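Local coordinates for biliverdin reductase (Synechocystis sp., PDB 5B3V), which probably reduces biliverdin to bilirubin at the expense of NADPH, at residues Y173-F178 and E215-C220. Sequence-based numbering, arbitrary orientation.
Sequences YHHQQF and EYFRAC. With NAP (NADP nicotinamide-adenine-dinucleotide phosphate), chain E.
Tyr173 and Phe217 open a contact in which an N-capped helix is tied to the chain leading into strand 217-228, within the C-terminal alpha/beta domain of this Gfo/Idh/MocA-family oxidoreductase, a worked example of how one isolated beta bridge and an N-cap can dock a short helix. Tyr173 O accepts from Phe217 N at 2.9 Å, the N-H pointing at it at 161°, and the CA of Tyr173 makes a CH-pi contact over the face of the Phe217 ring. The Tyr173 ring itself turns its edge to Phe217 O, while its hydroxyl is bonded to Gln164. His174, bridged to Tyr216, swings its imidazole anti to the backbone N (chi1 -176°), where ND1 accepts from Gln177 N at 2.9 Å and caps helix 175-178. Gln177 CD sits over the centre of one imidazole face, Glu215 O toward the rim of the other, and the CD2 edge points at the face of the Tyr216 ring, a T-shaped pair with planes at 83°. His175 continues the backbone tie, its N donating to Glu215 O at 3.2 Å, and completes an aromatic cluster with Tyr173 and Phe217: the Phe217 edge comes over its imidazole face, Phe217 CD2 3.4 Å from His175 CE1. Replacing Phe217 by alanine would probably open a gap between Tyr173 CA and the His175 imidazole, both losing the ring they pack on. Gln177 NE2 donates to a water that also bonds Tyr216 OH, beside the adenine amino group of NADP. Phe178, which also touches bound biliverdin and NADP-binding Trp171, packs at the cluster's margin, its CD2 4.2 Å from Phe217 CZ.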
ATOM      1  N   TYR A 173      12.333  -8.685  -2.955  1.00 22.30           N
ATOM      2  CA  TYR A 173      12.748  -9.964  -2.395  1.00 21.79           C
ATOM      3  C   TYR A 173      13.899  -9.810  -1.406  1.00 22.18           C
ATOM      4  O   TYR A 173      14.593 -10.785  -1.110  1.00 22.09           O
ATOM      5  CB  TYR A 173      13.124 -10.936  -3.513  1.00 22.05           C
ATOM      6  CG  TYR A 173      11.929 -11.500  -4.249  1.00 22.32           C
ATOM      7  CD1 TYR A 173      11.216 -10.728  -5.152  1.00 23.12           C
ATOM      8  CD2 TYR A 173      11.510 -12.807  -4.031  1.00 21.90           C
ATOM      9  CE1 TYR A 173      10.122 -11.239  -5.823  1.00 23.18           C
ATOM     10  CE2 TYR A 173      10.418 -13.330  -4.697  1.00 22.12           C
ATOM     11  CZ  TYR A 173       9.728 -12.540  -5.593  1.00 22.77           C
ATOM     12  OH  TYR A 173       8.640 -13.050  -6.262  1.00 22.38           O
ATOM     13  N   HIS A 174      14.104  -8.604  -0.885  1.00 21.55           N
ATOM     14  CA  HIS A 174      15.187  -8.303   0.043  1.00 21.83           C
ATOM     15  C   HIS A 174      14.604  -8.076   1.433  1.00 21.16           C
ATOM     16  O   HIS A 174      13.688  -7.264   1.598  1.00 22.36           O
ATOM     17  CB  HIS A 174      15.965  -7.068  -0.419  1.00 21.93           C
ATOM     18  CG  HIS A 174      17.149  -6.742   0.438  1.00 22.36           C
ATOM     19  ND1 HIS A 174      17.036  -6.087   1.646  1.00 22.35           N
ATOM     20  CD2 HIS A 174      18.470  -6.980   0.260  1.00 22.66           C
ATOM     21  CE1 HIS A 174      18.235  -5.935   2.176  1.00 22.70           C
ATOM     22  NE2 HIS A 174      19.122  -6.471   1.356  1.00 23.28           N
ATOM     23  N   HIS A 175      15.146  -8.776   2.433  1.00 22.36           N
ATOM     24  CA  HIS A 175      14.553  -8.742   3.770  1.00 21.93           C
ATOM     25  C   HIS A 175      14.541  -7.328   4.353  1.00 22.83           C
ATOM     26  O   HIS A 175      13.524  -6.877   4.892  1.00 22.66           O
ATOM     27  CB  HIS A 175      15.295  -9.709   4.702  1.00 22.42           C
ATOM     28  CG  HIS A 175      14.881 -11.144   4.551  1.00 21.96           C
ATOM     29  ND1 HIS A 175      15.633 -12.070   3.858  1.00 22.58           N
ATOM     30  CD2 HIS A 175      13.803 -11.816   5.023  1.00 21.47           C
ATOM     31  CE1 HIS A 175      15.034 -13.246   3.903  1.00 22.17           C
ATOM     32  NE2 HIS A 175      13.921 -13.120   4.602  1.00 21.56           N
ATOM     33  N   GLN A 176      15.659  -6.604   4.244  1.00 22.92           N
ATOM     34  CA  GLN A 176      15.761  -5.284   4.864  1.00 23.76           C
ATOM     35  C   GLN A 176      15.013  -4.211   4.076  1.00 22.36           C
ATOM     36  O   GLN A 176      14.348  -3.354   4.669  1.00 21.89           O
ATOM     37  CB  GLN A 176      17.233  -4.894   5.013  1.00 25.42           C
ATOM     38  CG  GLN A 176      17.922  -5.537   6.196  1.00 29.49           C
ATOM     39  CD  GLN A 176      17.638  -4.799   7.489  1.00 45.93           C
ATOM     40  OE1 GLN A 176      18.233  -3.757   7.760  1.00 36.31           O
ATOM     41  NE2 GLN A 176      16.714  -5.325   8.285  1.00 33.64           N
ATOM     42  N   GLN A 177      15.120  -4.232   2.746  1.00 21.86           N
ATOM     43  CA  GLN A 177      14.529  -3.173   1.937  1.00 21.13           C
ATOM     44  C   GLN A 177      13.030  -3.360   1.749  1.00 20.31           C
ATOM     45  O   GLN A 177      12.302  -2.374   1.594  1.00 19.47           O
ATOM     46  CB  GLN A 177      15.231  -3.101   0.576  1.00 21.02           C
ATOM     47  CG  GLN A 177      16.674  -2.616   0.655  1.00 21.68           C
ATOM     48  CD  GLN A 177      17.538  -3.138  -0.473  1.00 22.41           C
ATOM     49  OE1 GLN A 177      18.765  -3.146  -0.378  1.00 23.68           O
ATOM     50  NE2 GLN A 177      16.890  -3.576  -1.559  1.00 21.71           N
ATOM     51  N   PHE A 178      12.557  -4.606   1.752  1.00 20.44           N
ATOM     52  CA  PHE A 178      11.134  -4.907   1.648  1.00 23.37           C
ATOM     53  C   PHE A 178      10.449  -4.873   3.009  1.00 19.41           C
ATOM     54  O   PHE A 178       9.342  -4.338   3.135  1.00 19.21           O
ATOM     55  CB  PHE A 178      10.949  -6.279   0.991  1.00 20.00           C
ATOM     56  CG  PHE A 178       9.563  -6.548   0.482  1.00 19.92           C
ATOM     57  CD1 PHE A 178       8.922  -5.643  -0.344  1.00 20.36           C
ATOM     58  CD2 PHE A 178       8.922  -7.741   0.789  1.00 20.70           C
ATOM     59  CE1 PHE A 178       7.654  -5.903  -0.830  1.00 20.86           C
ATOM     60  CE2 PHE A 178       7.653  -8.010   0.307  1.00 20.27           C
ATOM     61  CZ  PHE A 178       7.019  -7.090  -0.504  1.00 21.31           C
ATOM     62  N   GLU A 215      20.436 -12.555   1.857  1.00 27.72           N
ATOM     63  CA  GLU A 215      20.002 -11.222   2.068  1.00 27.49           C
ATOM     64  C   GLU A 215      18.689 -11.115   1.341  1.00 25.25           C
ATOM     65  O   GLU A 215      17.856 -10.333   1.662  1.00 24.77           O
ATOM     66  CB  GLU A 215      20.985 -10.367   1.320  1.00 29.70           C
ATOM     67  CG  GLU A 215      21.342  -9.029   1.867  1.00 35.50           C
ATOM     68  CD  GLU A 215      22.686  -8.579   1.354  1.00 37.19           C
ATOM     69  OE1 GLU A 215      23.279  -9.217   0.489  1.00 35.37           O
ATOM     70  OE2 GLU A 215      23.159  -7.569   1.854  1.00 35.85           O
ATOM     71  N   TYR A 216      18.660 -11.908   0.286  1.00 24.90           N
ATOM     72  CA  TYR A 216      17.492 -12.077  -0.556  1.00 24.42           C
ATOM     73  C   TYR A 216      16.822 -13.401  -0.222  1.00 23.62           C
ATOM     74  O   TYR A 216      17.450 -14.329   0.295  1.00 24.19           O
ATOM     75  CB  TYR A 216      17.874 -12.045  -2.036  1.00 24.32           C
ATOM     76  CG  TYR A 216      18.324 -10.690  -2.521  1.00 24.63           C
ATOM     77  CD1 TYR A 216      17.414  -9.769  -3.016  1.00 24.10           C
ATOM     78  CD2 TYR A 216      19.666 -10.326  -2.471  1.00 25.84           C
ATOM     79  CE1 TYR A 216      17.820  -8.524  -3.448  1.00 24.41           C
ATOM     80  CE2 TYR A 216      20.084  -9.085  -2.901  1.00 26.11           C
ATOM     81  CZ  TYR A 216      19.156  -8.186  -3.390  1.00 24.92           C
ATOM     82  OH  TYR A 216      19.552  -6.941  -3.824  1.00 25.27           O
ATOM     83  N   PHE A 217      15.534 -13.484  -0.528  1.00 22.51           N
ATOM     84  CA  PHE A 217      14.797 -14.737  -0.430  1.00 21.94           C
ATOM     85  C   PHE A 217      14.165 -15.049  -1.776  1.00 21.72           C
ATOM     86  O   PHE A 217      13.716 -14.144  -2.485  1.00 21.52           O
ATOM     87  CB  PHE A 217      13.721 -14.701   0.678  1.00 21.39           C
ATOM     88  CG  PHE A 217      12.763 -13.541   0.572  1.00 20.90           C
ATOM     89  CD1 PHE A 217      11.653 -13.603  -0.256  1.00 22.04           C
ATOM     90  CD2 PHE A 217      12.960 -12.398   1.332  1.00 21.29           C
ATOM     91  CE1 PHE A 217      10.777 -12.537  -0.341  1.00 20.17           C
ATOM     92  CE2 PHE A 217      12.086 -11.330   1.253  1.00 20.62           C
ATOM     93  CZ  PHE A 217      10.994 -11.400   0.416  1.00 20.35           C
ATOM     94  N   ARG A 218      14.132 -16.332  -2.127  1.00 21.82           N
ATOM     95  CA  ARG A 218      13.491 -16.716  -3.376  1.00 21.41           C
ATOM     96  C   ARG A 218      11.986 -16.879  -3.228  1.00 20.27           C
ATOM     97  O   ARG A 218      11.270 -16.841  -4.236  1.00 20.90           O
ATOM     98  CB  ARG A 218      14.112 -18.007  -3.920  1.00 22.23           C
ATOM     99  CG  ARG A 218      14.152 -19.161  -2.932  1.00 21.42           C
ATOM    100  CD  ARG A 218      15.168 -20.214  -3.355  1.00 21.55           C
ATOM    101  NE  ARG A 218      14.932 -21.508  -2.721  1.00 21.40           N
ATOM    102  CZ  ARG A 218      14.201 -22.480  -3.255  1.00 21.13           C
ATOM    103  NH1 ARG A 218      13.628 -22.308  -4.441  1.00 21.70           N
ATOM    104  NH2 ARG A 218      14.040 -23.625  -2.606  1.00 20.17           N
ATOM    105  N   ALA A 219      11.491 -17.038  -2.001  1.00 20.81           N
ATOM    106  CA  ALA A 219      10.060 -17.164  -1.759  1.00 21.03           C
ATOM    107  C   ALA A 219       9.761 -16.888  -0.293  1.00 18.22           C
ATOM    108  O   ALA A 219      10.638 -16.977   0.572  1.00 19.35           O
ATOM    109  CB  ALA A 219       9.539 -18.550  -2.156  1.00 19.46           C
ATOM    110  N   CYS A 220       8.499 -16.545  -0.033  1.00 19.59           N
ATOM    111  CA  CYS A 220       8.012 -16.339   1.321  1.00 18.06           C
ATOM    112  C   CYS A 220       6.532 -16.687   1.371  1.00 17.72           C
ATOM    113  O   CYS A 220       5.784 -16.436   0.421  1.00 17.68           O
ATOM    114  CB  CYS A 220       8.233 -14.897   1.802  1.00 18.53           C
ATOM    115  SG  CYS A 220       7.313 -13.625   0.907  1.00 18.10           S
TER
HETATM  116  PA  NAP E 401       9.656  -0.242  -8.325  1.00 25.14           P
HETATM  117  O1A NAP E 401       8.975  -0.093  -9.628  1.00 26.98           O
HETATM  118  O2A NAP E 401      10.661  -1.308  -8.153  1.00 26.97           O
HETATM  119  O5B NAP E 401      10.373   1.170  -8.006  1.00 27.68           O
HETATM  120  C5B NAP E 401      11.326   1.425  -6.971  1.00 24.96           C
HETATM  121  C4B NAP E 401      12.232   2.648  -7.282  1.00 24.86           C
HETATM  122  O4B NAP E 401      13.129   1.762  -6.517  1.00 24.83           O
HETATM  123  C3B NAP E 401      13.346   2.935  -8.334  1.00 25.44           C
HETATM  124  O3B NAP E 401      13.893   4.242  -8.127  1.00 29.61           O
HETATM  125  C2B NAP E 401      14.264   1.845  -7.889  1.00 25.52           C
HETATM  126  O2B NAP E 401      15.610   1.817  -8.453  1.00 26.31           O
HETATM  127  C1B NAP E 401      14.370   2.410  -6.470  1.00 24.89           C
HETATM  128  N9A NAP E 401      15.255   1.532  -5.700  1.00 25.04           N
HETATM  129  C8A NAP E 401      15.404   0.228  -5.912  1.00 25.30           C
HETATM  130  N7A NAP E 401      16.319  -0.217  -5.056  1.00 25.28           N
HETATM  131  C5A NAP E 401      16.755   0.814  -4.335  1.00 25.50           C
HETATM  132  C6A NAP E 401      17.661   0.878  -3.359  1.00 25.28           C
HETATM  133  N6A NAP E 401      18.244  -0.271  -3.029  1.00 26.01           N
HETATM  134  N1A NAP E 401      17.968   2.030  -2.744  1.00 24.79           N
HETATM  135  C2A NAP E 401      17.308   3.194  -3.148  1.00 24.02           C
HETATM  136  N3A NAP E 401      16.359   3.100  -4.178  1.00 23.68           N
HETATM  137  C4A NAP E 401      16.124   1.911  -4.761  1.00 24.63           C
HETATM  138  O3  NAP E 401       8.526  -0.493  -7.190  1.00 26.08           O
HETATM  139  PN  NAP E 401       7.067   0.176  -6.984  1.00 26.02           P
HETATM  140  O1N NAP E 401       6.056  -0.899  -7.050  1.00 28.53           O
HETATM  141  O2N NAP E 401       6.961   1.350  -7.875  1.00 27.06           O
HETATM  142  O5D NAP E 401       7.123   0.707  -5.463  1.00 24.94           O
HETATM  143  C5D NAP E 401       7.337   2.001  -4.908  1.00 23.77           C
HETATM  144  C4D NAP E 401       6.902   1.937  -3.412  1.00 23.48           C
HETATM  145  O4D NAP E 401       5.647   1.511  -4.102  1.00 27.62           O
HETATM  146  C3D NAP E 401       6.699   0.802  -2.370  1.00 22.47           C
HETATM  147  O3D NAP E 401       6.209   1.359  -1.150  1.00 22.30           O
HETATM  148  C2D NAP E 401       5.632   0.035  -3.056  1.00 24.37           C
HETATM  149  O2D NAP E 401       5.103  -0.971  -2.186  1.00 24.52           O
HETATM  150  C1D NAP E 401       4.695   1.194  -3.094  1.00 24.61           C
HETATM  151  N1N NAP E 401       3.445   0.776  -3.758  1.00 26.47           N
HETATM  152  C2N NAP E 401       3.498   0.356  -5.086  1.00 28.09           C
HETATM  153  C3N NAP E 401       2.337  -0.041  -5.732  1.00 30.36           C
HETATM  154  C7N NAP E 401       2.391  -0.441  -7.058  1.00 32.68           C
HETATM  155  O7N NAP E 401       3.460  -0.559  -7.650  1.00 32.86           O
HETATM  156  N7N NAP E 401       1.218  -0.716  -7.601  1.00 34.73           N
HETATM  157  C4N NAP E 401       1.111   0.003  -5.077  1.00 29.36           C
HETATM  158  C5N NAP E 401       1.053   0.417  -3.753  1.00 26.75           C
HETATM  159  C6N NAP E 401       2.213   0.808  -3.094  1.00 25.38           C
HETATM  160  P2B NAP E 401      16.058   1.524  -9.954  1.00 26.01           P
HETATM  161  O1X NAP E 401      17.250   0.694  -9.740  1.00 26.37           O
HETATM  162  O2X NAP E 401      14.903   0.850 -10.562  1.00 27.12           O
HETATM  163  O3X NAP E 401      16.330   2.877 -10.492  1.00 29.91           O
HETATM  164  O   HOH W   1      17.744  -4.833  -4.256  1.00 25.73           O